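Local atomic coordinates of mandelate racemase/muconate lactonizing enzyme (PDB entry 2OG9), a protein that probably catalyses racemisation of mandelate or a related hydroxy acid, as a member of the enolase superfamily with a TIM-barrel domain. Residues E53-T56 against H60-L63; A86-D91 against A379-R384; K97-L102 against A121-L126; L129-A134 against A139-S144. One frame throughout, in Å; residues are numbered along the deposited sequence.

Interaction 1: E53-T56 against H60-L63; sequences EIET and HQGL
Ile54 and Gly62 face each other as the hydrogen-bonded pair of an antiparallel beta hairpin, with their backbones exchanging two bonds. Ile54 N reaches Gly62 O at 3.0 Å, close to straight (166° at the hydrogen), and Gly62 N returns to Ile54 O at 2.8 Å. Each carbonyl also meets an alpha carbon of the opposite strand, as Gln61 CA lies 3.2 Å from Ile54 O and Glu53 CA approaches Gly62 O. Near the turn, Thr56 N donates to His60 O at 3.0 Å. The hydroxyl closes the hairpin end: with Thr56 OG1 lying between the backbone N and the carbonyl carbon (chi1 70°), it accepts from His60 N at 3.2 Å. It is also hydrogen-bonded to Asp13, so Thr56 joins the turn to the N-terminal end of the chain.

On the face carrying Glu53, Glu55, Gln61 and Leu63, the chains of Glu55 and Gln61 run side by side in the same direction, the carboxylate plane standing 86° to the amide plane. Glu55 OE2 comes within 2.7 Å of Gln61 NE2, but the angle is too poor for a hydrogen bond; the carboxylate's partner is Arg384, in a salt bridge to Glu55 OE2. Glu53 is likewise answered by Arg19, while Glu53 CG lies 3.9 Å from Leu63 CD1.

Strand 15-26 flanks strand 46-56 on the side away from 61-69, sharing backbone hydrogen bonds with Glu53 and Glu55, and helix 114-133 covers the opposite face, where Ile54 rests on Ala125 and Leu126.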
loop_
_atom_site.group_PDB
_atom_site.type_symbol
_atom_site.label_atom_id
_atom_site.label_comp_id
_atom_site.label_asym_id
_atom_site.label_seq_id
_atom_site.Cartn_x
_atom_site.Cartn_y
_atom_site.Cartn_z
ATOM N N GLU A 53 -41.150 12.587 21.605
ATOM C CA GLU A 53 -42.459 12.158 21.130
ATOM C C GLU A 53 -42.782 13.034 19.931
ATOM O O GLU A 53 -42.617 14.257 19.980
ATOM C CB GLU A 53 -43.518 12.348 22.217
ATOM C CG GLU A 53 -43.358 11.415 23.408
ATOM C CD GLU A 53 -44.216 11.836 24.591
ATOM O OE1 GLU A 53 -43.704 12.544 25.486
ATOM O OE2 GLU A 53 -45.410 11.471 24.615
ATOM N N ILE A 54 -43.224 12.402 18.853
ATOM C CA ILE A 54 -43.558 13.114 17.628
ATOM C C ILE A 54 -44.946 12.697 17.154
ATOM O O ILE A 54 -45.283 11.508 17.150
ATOM C CB ILE A 54 -42.522 12.803 16.509
ATOM C CG1 ILE A 54 -41.130 13.290 16.932
ATOM C CG2 ILE A 54 -42.929 13.476 15.208
ATOM C CD1 ILE A 54 -40.032 12.950 15.923
ATOM N N GLU A 55 -45.748 13.679 16.759
ATOM C CA GLU A 55 -47.098 13.424 16.269
ATOM C C GLU A 55 -47.330 14.250 15.009
ATOM O O GLU A 55 -46.769 15.334 14.860
ATOM C CB GLU A 55 -48.126 13.758 17.360
ATOM C CG GLU A 55 -48.228 12.668 18.425
ATOM C CD GLU A 55 -49.152 13.025 19.581
ATOM O OE1 GLU A 55 -50.139 13.764 19.367
ATOM O OE2 GLU A 55 -48.896 12.546 20.707
ATOM N N THR A 56 -48.155 13.735 14.103
ATOM C CA THR A 56 -48.404 14.408 12.831
ATOM C C THR A 56 -49.858 14.807 12.593
ATOM O O THR A 56 -50.761 14.368 13.302
ATOM C CB THR A 56 -47.982 13.512 11.661
ATOM O OG1 THR A 56 -48.887 12.403 11.568
ATOM C CG2 THR A 56 -46.562 12.982 11.879
ATOM N N HIS A 60 -50.492 10.250 13.248
ATOM C CA HIS A 60 -49.462 9.244 13.493
ATOM C C HIS A 60 -48.582 9.685 14.658
ATOM O O HIS A 60 -48.429 10.881 14.909
ATOM C CB HIS A 60 -48.626 9.031 12.231
ATOM C CG HIS A 60 -49.381 8.368 11.121
ATOM N ND1 HIS A 60 -49.640 7.012 11.103
ATOM C CD2 HIS A 60 -49.967 8.875 10.011
ATOM C CE1 HIS A 60 -50.350 6.715 10.030
ATOM N NE2 HIS A 60 -50.562 7.828 9.350
ATOM N N GLN A 61 -48.017 8.721 15.377
ATOM C CA GLN A 61 -47.182 9.046 16.525
ATOM C C GLN A 61 -45.951 8.159 16.623
ATOM O O GLN A 61 -45.960 7.007 16.181
ATOM C CB GLN A 61 -48.001 8.942 17.819
ATOM C CG GLN A 61 -47.179 9.127 19.090
ATOM C CD GLN A 61 -48.021 9.151 20.354
ATOM O OE1 GLN A 61 -48.846 8.258 20.587
ATOM N NE2 GLN A 61 -47.810 10.171 21.190
ATOM N N GLY A 62 -44.891 8.712 17.198
ATOM C CA GLY A 62 -43.659 7.968 17.367
ATOM C C GLY A 62 -42.978 8.316 18.678
ATOM O O GLY A 62 -43.123 9.430 19.190
ATOM N N LEU A 63 -42.235 7.355 19.221
ATOM C CA LEU A 63 -41.516 7.538 20.469
ATOM C C LEU A 63 -40.087 7.052 20.274
ATOM O O LEU A 63 -39.862 5.985 19.700
ATOM C CB LEU A 63 -42.173 6.728 21.592
ATOM C CG LEU A 63 -41.452 6.674 22.948
ATOM C CD1 LEU A 63 -41.371 8.061 23.564
ATOM C CD2 LEU A 63 -42.208 5.727 23.888
#

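Interaction 2: A86-D91 against A379-R384; sequences ALIGED and AQVGTR
A small apolar surface contact joins Ile88, in the loop between helices 73-83 and 95-104, to Val381 and Gly382 near the end of the last strand of the chain. It sits at the surface of the alpha+beta capping domain of the enolase fold, whose antiparallel sheet has strand 375-382 as an outermost member. Leu87 to Glu90 form a type II beta turn, closed by Glu90 N bonding to Leu87 O at 3.1 Å. Gly89 takes the third position with positive phi (89°), as is usual in this turn type, and Ile88, just before it, aims its side chain at the strand.

Ile88 and Val381 meet tip to tip. Ile88 CG1 lies 4.0 Å from Val381 CG2, and Ile88 CD1 is 4.1 Å from Val381 CG1. Val381 has CG2 anti to its backbone N and CG1 between N and the carbonyl carbon (chi1 54°), which turns both methyls to the isoleucine. Val18 of strand 15-26 touches both side chains. The terminal methyl of the isoleucine also reaches backbone: Ile88 CD1 lies 3.9 Å from Val381 O and 4.2 Å from Gly382 CA.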
loop_
_atom_site.group_PDB
_atom_site.type_symbol
_atom_site.label_atom_id
_atom_site.label_comp_id
_atom_site.label_asym_id
_atom_site.label_seq_id
_atom_site.Cartn_x
_atom_site.Cartn_y
_atom_site.Cartn_z
ATOM N N ALA A 86 -37.355 22.789 14.371
ATOM C CA ALA A 86 -36.994 22.513 12.983
ATOM C C ALA A 86 -37.762 21.334 12.393
ATOM O O ALA A 86 -37.770 21.139 11.179
ATOM C CB ALA A 86 -35.486 22.261 12.872
ATOM N N LEU A 87 -38.404 20.545 13.250
ATOM C CA LEU A 87 -39.160 19.387 12.780
ATOM C C LEU A 87 -40.596 19.724 12.389
ATOM O O LEU A 87 -41.197 19.032 11.576
ATOM C CB LEU A 87 -39.183 18.291 13.856
ATOM C CG LEU A 87 -37.916 17.465 14.081
ATOM C CD1 LEU A 87 -38.114 16.528 15.272
ATOM C CD2 LEU A 87 -37.599 16.658 12.818
ATOM N N ILE A 88 -41.148 20.784 12.968
ATOM C CA ILE A 88 -42.528 21.152 12.667
ATOM C C ILE A 88 -42.759 21.451 11.188
ATOM O O ILE A 88 -42.011 22.206 10.570
ATOM C CB ILE A 88 -42.974 22.376 13.492
ATOM C CG1 ILE A 88 -42.785 22.095 14.986
ATOM C CG2 ILE A 88 -44.432 22.700 13.184
ATOM C CD1 ILE A 88 -43.552 20.880 15.502
ATOM N N GLY A 89 -43.800 20.845 10.626
ATOM C CA GLY A 89 -44.127 21.065 9.230
ATOM C C GLY A 89 -43.453 20.124 8.249
ATOM O O GLY A 89 -43.843 20.057 7.084
ATOM N N GLU A 90 -42.447 19.389 8.714
ATOM C CA GLU A 90 -41.711 18.466 7.852
ATOM C C GLU A 90 -42.394 17.116 7.657
ATOM O O GLU A 90 -43.170 16.664 8.501
ATOM C CB GLU A 90 -40.307 18.230 8.417
ATOM C CG GLU A 90 -39.401 19.450 8.427
ATOM C CD GLU A 90 -38.945 19.851 7.037
ATOM O OE1 GLU A 90 -38.952 18.992 6.132
ATOM O OE2 GLU A 90 -38.559 21.023 6.849
ATOM N N ASP A 91 -42.086 16.478 6.531
ATOM C CA ASP A 91 -42.631 15.163 6.202
ATOM C C ASP A 91 -41.848 14.145 7.044
ATOM O O ASP A 91 -40.658 13.934 6.818
ATOM C CB ASP A 91 -42.421 14.879 4.709
ATOM C CG ASP A 91 -43.142 13.629 4.243
ATOM O OD1 ASP A 91 -43.385 12.737 5.082
ATOM O OD2 ASP A 91 -43.453 13.535 3.037
ATOM N N ALA A 379 -40.228 19.909 27.459
ATOM C CA ALA A 379 -40.625 21.019 26.616
ATOM C C ALA A 379 -41.373 20.458 25.424
ATOM O O ALA A 379 -41.247 19.277 25.098
ATOM C CB ALA A 379 -39.399 21.775 26.145
ATOM N N GLN A 380 -42.158 21.306 24.779
ATOM C CA GLN A 380 -42.901 20.885 23.611
ATOM C C GLN A 380 -43.094 22.059 22.668
ATOM O O GLN A 380 -43.011 23.216 23.074
ATOM C CB GLN A 380 -44.248 20.283 24.021
ATOM C CG GLN A 380 -45.026 21.083 25.045
ATOM C CD GLN A 380 -46.289 20.365 25.480
ATOM O OE1 GLN A 380 -47.229 20.214 24.700
ATOM N NE2 GLN A 380 -46.311 19.907 26.726
ATOM N N VAL A 381 -43.325 21.749 21.399
ATOM C CA VAL A 381 -43.527 22.765 20.384
ATOM C C VAL A 381 -44.599 22.277 19.426
ATOM O O VAL A 381 -44.758 21.071 19.229
ATOM C CB VAL A 381 -42.216 23.041 19.607
ATOM C CG1 VAL A 381 -41.668 21.748 19.045
ATOM C CG2 VAL A 381 -42.464 24.041 18.491
ATOM N N GLY A 382 -45.341 23.213 18.843
ATOM C CA GLY A 382 -46.389 22.849 17.910
ATOM C C GLY A 382 -47.722 22.619 18.595
ATOM O O GLY A 382 -47.849 22.804 19.805
ATOM N N THR A 383 -48.719 22.218 17.811
ATOM C CA THR A 383 -50.054 21.953 18.335
ATOM C C THR A 383 -50.386 20.478 18.156
ATOM O O THR A 383 -50.400 19.957 17.041
ATOM C CB THR A 383 -51.121 22.793 17.609
ATOM O OG1 THR A 383 -50.748 24.176 17.652
ATOM C CG2 THR A 383 -52.477 22.622 18.281
ATOM N N ARG A 384 -50.654 19.813 19.270
ATOM C CA ARG A 384 -50.970 18.397 19.256
ATOM C C ARG A 384 -52.263 18.135 18.484
ATOM O O ARG A 384 -53.258 18.840 18.661
ATOM C CB ARG A 384 -51.084 17.894 20.697
ATOM C CG ARG A 384 -50.908 16.403 20.844
ATOM C CD ARG A 384 -50.663 16.019 22.290
ATOM N NE ARG A 384 -50.446 14.584 22.416
ATOM C CZ ARG A 384 -50.199 13.963 23.563
ATOM N NH1 ARG A 384 -50.139 14.654 24.692
ATOM N NH2 ARG A 384 -50.009 12.652 23.576
#

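Interaction 3: K97-L102 against A121-L126; sequences KLWDKL and AFDVAL
The indole of Trp99 and the carboxylate of Asp123 stand almost perpendicular, their planes 87° apart, and meet obliquely: Asp123 OD1 approaches Trp99 CD1 to 3.6 Å. Both have their polar bonds elsewhere, yet in nearly the same place, for Trp99 NE1 bonds to Gly293 O and Asp123 OD1 to the hydroxyl of Thr296. Each CG lies anti to its backbone N, which sends the two groups out along one flank of the helix pair to these neighbours, at and just before the start of helix 295-307. The second ring, Phe122, receives a methyl obliquely, with Leu102 CD1 3.8 Å from Phe122 CD2 and the two side chains crossing at about a right angle. The phenyl group also packs on Val18, Ile20 and Ala52 of the sheet.

One turn along, Leu98 and Leu126 also cross nearly at right angles, CD1 to CD1 at 3.9 Å. The pairing follows from direction: the helices run antiparallel at 163°, so Leu98 and Leu102, four residues apart, meet Leu126 and Phe122 in reverse order. Trp99 and Asp123 bring the backbones closest, 6.7 Å between their CA atoms, whereas the segment axes stay 10.3 Å apart. That spacing is filled by the side chains, and Leu98 and Leu126 both continue down to Ile15 of the sheet. Two antiparallel helices laid against an antiparallel sheet in this way are characteristic of the alpha+beta capping domain of the enolase superfamily, here fastened by Trp99 and Asp123 to Gly293 and Thr296.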
loop_
_atom_site.group_PDB
_atom_site.type_symbol
_atom_site.label_atom_id
_atom_site.label_comp_id
_atom_site.label_asym_id
_atom_site.label_seq_id
_atom_site.Cartn_x
_atom_site.Cartn_y
_atom_site.Cartn_z
ATOM N N LYS A 97 -33.205 12.674 5.613
ATOM C CA LYS A 97 -33.221 14.087 5.246
ATOM C C LYS A 97 -33.337 14.978 6.488
ATOM O O LYS A 97 -32.620 15.973 6.614
ATOM C CB LYS A 97 -34.397 14.367 4.301
ATOM C CG LYS A 97 -34.424 15.791 3.750
ATOM C CD LYS A 97 -35.672 16.064 2.907
ATOM C CE LYS A 97 -36.913 16.193 3.777
ATOM N NZ LYS A 97 -38.139 16.520 2.985
ATOM N N LEU A 98 -34.243 14.615 7.395
ATOM C CA LEU A 98 -34.456 15.367 8.626
ATOM C C LEU A 98 -33.287 15.218 9.590
ATOM O O LEU A 98 -33.000 16.128 10.365
ATOM C CB LEU A 98 -35.755 14.924 9.307
ATOM C CG LEU A 98 -37.031 15.341 8.563
ATOM C CD1 LEU A 98 -38.264 14.810 9.284
ATOM C CD2 LEU A 98 -37.084 16.859 8.472
ATOM N N TRP A 99 -32.626 14.064 9.565
ATOM C CA TRP A 99 -31.459 13.857 10.425
ATOM C C TRP A 99 -30.436 14.926 9.993
ATOM O O TRP A 99 -29.853 15.628 10.828
ATOM C CB TRP A 99 -30.862 12.460 10.207
ATOM C CG TRP A 99 -29.875 12.042 11.279
ATOM C CD1 TRP A 99 -30.148 11.322 12.408
ATOM C CD2 TRP A 99 -28.472 12.347 11.330
ATOM N NE1 TRP A 99 -29.004 11.162 13.157
ATOM C CE2 TRP A 99 -27.962 11.782 12.520
ATOM C CE3 TRP A 99 -27.599 13.048 10.485
ATOM C CZ2 TRP A 99 -26.616 11.891 12.887
ATOM C CZ3 TRP A 99 -26.261 13.157 10.850
ATOM C CH2 TRP A 99 -25.784 12.582 12.043
ATOM N N ASP A 100 -30.243 15.048 8.680
ATOM C CA ASP A 100 -29.307 16.031 8.119
ATOM C C ASP A 100 -29.732 17.470 8.408
ATOM O O ASP A 100 -28.894 18.319 8.718
ATOM C CB ASP A 100 -29.168 15.859 6.597
ATOM C CG ASP A 100 -28.454 14.573 6.208
ATOM O OD1 ASP A 100 -27.809 13.947 7.078
ATOM O OD2 ASP A 100 -28.524 14.196 5.019
ATOM N N LYS A 101 -31.029 17.754 8.300
ATOM C CA LYS A 101 -31.513 19.105 8.566
ATOM C C LYS A 101 -31.230 19.506 10.014
ATOM O O LYS A 101 -30.776 20.620 10.279
ATOM C CB LYS A 101 -33.023 19.214 8.289
ATOM C CG LYS A 101 -33.574 20.613 8.548
ATOM C CD LYS A 101 -35.100 20.678 8.455
ATOM C CE LYS A 101 -35.598 22.090 8.789
ATOM N NZ LYS A 101 -37.085 22.229 8.761
ATOM N N LEU A 102 -31.491 18.604 10.956
ATOM C CA LEU A 102 -31.249 18.917 12.362
ATOM C C LEU A 102 -29.759 19.046 12.650
ATOM O O LEU A 102 -29.346 19.847 13.497
ATOM C CB LEU A 102 -31.863 17.845 13.267
ATOM C CG LEU A 102 -33.395 17.808 13.312
ATOM C CD1 LEU A 102 -33.842 16.809 14.366
ATOM C CD2 LEU A 102 -33.946 19.188 13.631
ATOM N N ALA A 121 -32.768 10.840 19.334
ATOM C CA ALA A 121 -34.031 10.598 20.028
ATOM C C ALA A 121 -35.176 10.825 19.047
ATOM O O ALA A 121 -36.150 10.058 19.025
ATOM C CB ALA A 121 -34.172 11.529 21.227
ATOM N N PHE A 122 -35.050 11.877 18.235
ATOM C CA PHE A 122 -36.064 12.208 17.240
ATOM C C PHE A 122 -36.038 11.162 16.130
ATOM O O PHE A 122 -37.080 10.708 15.664
ATOM C CB PHE A 122 -35.795 13.594 16.622
ATOM C CG PHE A 122 -35.862 14.735 17.607
ATOM C CD1 PHE A 122 -37.035 15.004 18.303
ATOM C CD2 PHE A 122 -34.746 15.535 17.842
ATOM C CE1 PHE A 122 -37.095 16.059 19.225
ATOM C CE2 PHE A 122 -34.795 16.592 18.762
ATOM C CZ PHE A 122 -35.974 16.851 19.454
ATOM N N ASP A 123 -34.834 10.792 15.712
ATOM C CA ASP A 123 -34.646 9.808 14.652
ATOM C C ASP A 123 -35.333 8.488 15.000
ATOM O O ASP A 123 -36.025 7.905 14.166
ATOM C CB ASP A 123 -33.149 9.571 14.432
ATOM C CG ASP A 123 -32.867 8.687 13.235
ATOM O OD1 ASP A 123 -32.990 9.169 12.090
ATOM O OD2 ASP A 123 -32.512 7.508 13.437
ATOM N N VAL A 124 -35.148 8.017 16.229
ATOM C CA VAL A 124 -35.770 6.760 16.628
ATOM C C VAL A 124 -37.290 6.888 16.585
ATOM O O VAL A 124 -37.995 5.990 16.113
ATOM C CB VAL A 124 -35.334 6.341 18.046
ATOM C CG1 VAL A 124 -36.076 5.079 18.462
ATOM C CG2 VAL A 124 -33.833 6.082 18.073
ATOM N N ALA A 125 -37.790 8.014 17.074
ATOM C CA ALA A 125 -39.222 8.263 17.083
ATOM C C ALA A 125 -39.776 8.236 15.652
ATOM O O ALA A 125 -40.849 7.683 15.409
ATOM C CB ALA A 125 -39.508 9.613 17.748
ATOM N N LEU A 126 -39.048 8.820 14.704
ATOM C CA LEU A 126 -39.506 8.836 13.313
ATOM C C LEU A 126 -39.572 7.417 12.748
ATOM O O LEU A 126 -40.499 7.077 12.005
ATOM C CB LEU A 126 -38.580 9.700 12.445
ATOM C CG LEU A 126 -38.679 11.216 12.663
ATOM C CD1 LEU A 126 -37.622 11.945 11.845
ATOM C CD2 LEU A 126 -40.071 11.682 12.262
#

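Interaction 4: L129-A134 against A139-S144; sequences LKAKRA and AKLLGS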
loop_
_atom_site.group_PDB
_atom_site.type_symbol
_atom_site.label_atom_id
_atom_site.label_comp_id
_atom_site.label_asym_id
_atom_site.label_seq_id
_atom_site.Cartn_x
_atom_site.Cartn_y
_atom_site.Cartn_z
ATOM N N LEU A 129 -42.541 5.675 14.236
ATOM C CA LEU A 129 -43.734 6.172 13.568
ATOM C C LEU A 129 -43.910 5.552 12.182
ATOM O O LEU A 129 -45.012 5.154 11.816
ATOM C CB LEU A 129 -43.668 7.705 13.479
ATOM C CG LEU A 129 -44.842 8.507 12.904
ATOM C CD1 LEU A 129 -44.722 9.964 13.348
ATOM C CD2 LEU A 129 -44.860 8.411 11.388
ATOM N N LYS A 130 -42.832 5.454 11.409
ATOM C CA LYS A 130 -42.945 4.871 10.074
ATOM C C LYS A 130 -43.329 3.399 10.155
ATOM O O LYS A 130 -44.146 2.923 9.370
ATOM C CB LYS A 130 -41.635 5.013 9.286
ATOM C CG LYS A 130 -41.700 4.388 7.891
ATOM C CD LYS A 130 -40.451 4.681 7.058
ATOM C CE LYS A 130 -40.374 6.159 6.669
ATOM N NZ LYS A 130 -39.288 6.402 5.671
ATOM N N ALA A 131 -42.736 2.676 11.098
ATOM C CA ALA A 131 -43.048 1.255 11.263
ATOM C C ALA A 131 -44.536 1.088 11.596
ATOM O O ALA A 131 -45.239 0.280 10.981
ATOM C CB ALA A 131 -42.191 0.661 12.375
ATOM N N LYS A 132 -45.005 1.861 12.571
ATOM C CA LYS A 132 -46.410 1.821 12.986
ATOM C C LYS A 132 -47.336 2.136 11.813
ATOM O O LYS A 132 -48.423 1.560 11.688
ATOM C CB LYS A 132 -46.655 2.818 14.127
ATOM C CG LYS A 132 -46.048 2.395 15.470
ATOM C CD LYS A 132 -46.130 3.504 16.525
ATOM C CE LYS A 132 -45.586 3.023 17.868
ATOM N NZ LYS A 132 -45.557 4.093 18.912
ATOM N N ARG A 133 -46.899 3.050 10.954
ATOM C CA ARG A 133 -47.676 3.441 9.792
ATOM C C ARG A 133 -47.941 2.223 8.913
ATOM O O ARG A 133 -49.002 2.108 8.301
ATOM C CB ARG A 133 -46.926 4.523 8.995
ATOM C CG ARG A 133 -47.694 5.086 7.810
ATOM C CD ARG A 133 -46.789 5.896 6.886
ATOM N NE ARG A 133 -46.315 7.139 7.493
ATOM C CZ ARG A 133 -47.067 8.221 7.667
ATOM N NH1 ARG A 133 -48.335 8.217 7.278
ATOM N NH2 ARG A 133 -46.552 9.309 8.226
ATOM N N ALA A 134 -46.980 1.306 8.859
ATOM C CA ALA A 134 -47.130 0.097 8.050
ATOM C C ALA A 134 -47.699 -1.076 8.849
ATOM O O ALA A 134 -47.877 -2.169 8.308
ATOM C CB ALA A 134 -45.783 -0.296 7.448
ATOM N N ALA A 139 -38.471 -4.338 13.344
ATOM C CA ALA A 139 -37.710 -5.411 12.709
ATOM C C ALA A 139 -38.282 -5.803 11.349
ATOM O O ALA A 139 -37.537 -6.040 10.402
ATOM C CB ALA A 139 -37.657 -6.638 13.625
ATOM N N LYS A 140 -39.609 -5.878 11.252
ATOM C CA LYS A 140 -40.240 -6.254 9.999
ATOM C C LYS A 140 -40.214 -5.114 8.984
ATOM O O LYS A 140 -40.185 -5.359 7.780
ATOM C CB LYS A 140 -41.679 -6.726 10.246
ATOM C CG LYS A 140 -41.762 -8.074 10.977
ATOM C CD LYS A 140 -41.227 -9.225 10.114
ATOM C CE LYS A 140 -41.210 -10.547 10.893
ATOM N NZ LYS A 140 -40.868 -11.730 10.035
ATOM N N LEU A 141 -40.224 -3.872 9.457
ATOM C CA LEU A 141 -40.172 -2.745 8.533
ATOM C C LEU A 141 -38.814 -2.775 7.835
ATOM O O LEU A 141 -38.713 -2.614 6.620
ATOM C CB LEU A 141 -40.332 -1.417 9.275
ATOM C CG LEU A 141 -40.101 -0.159 8.429
ATOM C CD1 LEU A 141 -41.179 -0.037 7.367
ATOM C CD2 LEU A 141 -40.108 1.068 9.337
ATOM N N LEU A 142 -37.769 -3.000 8.615
ATOM C CA LEU A 142 -36.415 -3.063 8.075
ATOM C C LEU A 142 -36.214 -4.352 7.294
ATOM O O LEU A 142 -35.451 -4.388 6.329
ATOM C CB LEU A 142 -35.397 -3.013 9.211
ATOM C CG LEU A 142 -35.342 -1.748 10.065
ATOM C CD1 LEU A 142 -34.330 -1.954 11.182
ATOM C CD2 LEU A 142 -34.958 -0.557 9.193
ATOM N N GLY A 143 -36.916 -5.402 7.716
ATOM C CA GLY A 143 -36.791 -6.705 7.092
ATOM C C GLY A 143 -35.910 -7.519 8.025
ATOM O O GLY A 143 -34.779 -7.124 8.293
ATOM N N SER A 144 -36.404 -8.643 8.533
ATOM C CA SER A 144 -35.598 -9.430 9.458
ATOM C C SER A 144 -35.064 -10.736 8.887
ATOM O O SER A 144 -35.524 -11.214 7.854
ATOM C CB SER A 144 -36.393 -9.723 10.735
ATOM O OG SER A 144 -37.466 -10.601 10.466
#
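Lys130 begins the contact along segment 129-134, the end of the long helix 114-133 in the capping domain; the chain then turns through a short loop into helix 138-142, so that two consecutive helices pack on each other. The lysine's aliphatic part does the touching: Lys130 CG lies 4.0 Å from Leu141 CD2, the two side chains crossing at about a right angle. Its chain then bends at the third torsion (chi3 -69°) and carries the ammonium away from Leu141. There NZ is gripped by Ser93 O of its own chain and by the carbonyls of Lys140 and Leu141 of the second subunit.

Ala131 comes next and is the closest neighbour of Leu141. Ala131 CB lies 3.7 Å from Leu141 CD2, and so small a side chain lets the leucine come up to the backbone. Ala134 closes the segment; Ala134 N bonds to Ala131 O at 2.9 Å, and its CB points to the second helix from farther off. At the subunit interface it packs on Ala134 of the second subunit, just as Leu141 meets Leu141 there.

In the second segment, Gly143 takes positive phi (102°) and ends helix 138-142, while its N still bonds to Ala139 O. Leu141 itself has CG anti to its backbone N (chi1 172°), which drives one methyl straight into the first helix: Leu141 CD2 lies 3.5 Å from both Ala131 CA and Ala131 N.

In the fold
From the N terminus, interaction 1 comes first and closes the shortest loop, a turn of three residues between strands 46-56 and 61-69. Interaction 2 then opens at 86-91 and is closed only by 379-384, spanning 287 residues that include the barrel. Interactions 3 and 4 nest inside that span, in series, and share helix 114-133. Nothing crosses. Interactions 1, 2 and 3 touch one another, through Arg384 to Glu55, Lys101 to Glu90 and Ala86, and Ala125 on the hairpin; interaction 4 joins them through Leu129. Together they tie the hairpin, the helices and the C-terminal strand of the capping domain, and interactions 3 and 4, with Asp91 of interaction 2, also reach the second subunit.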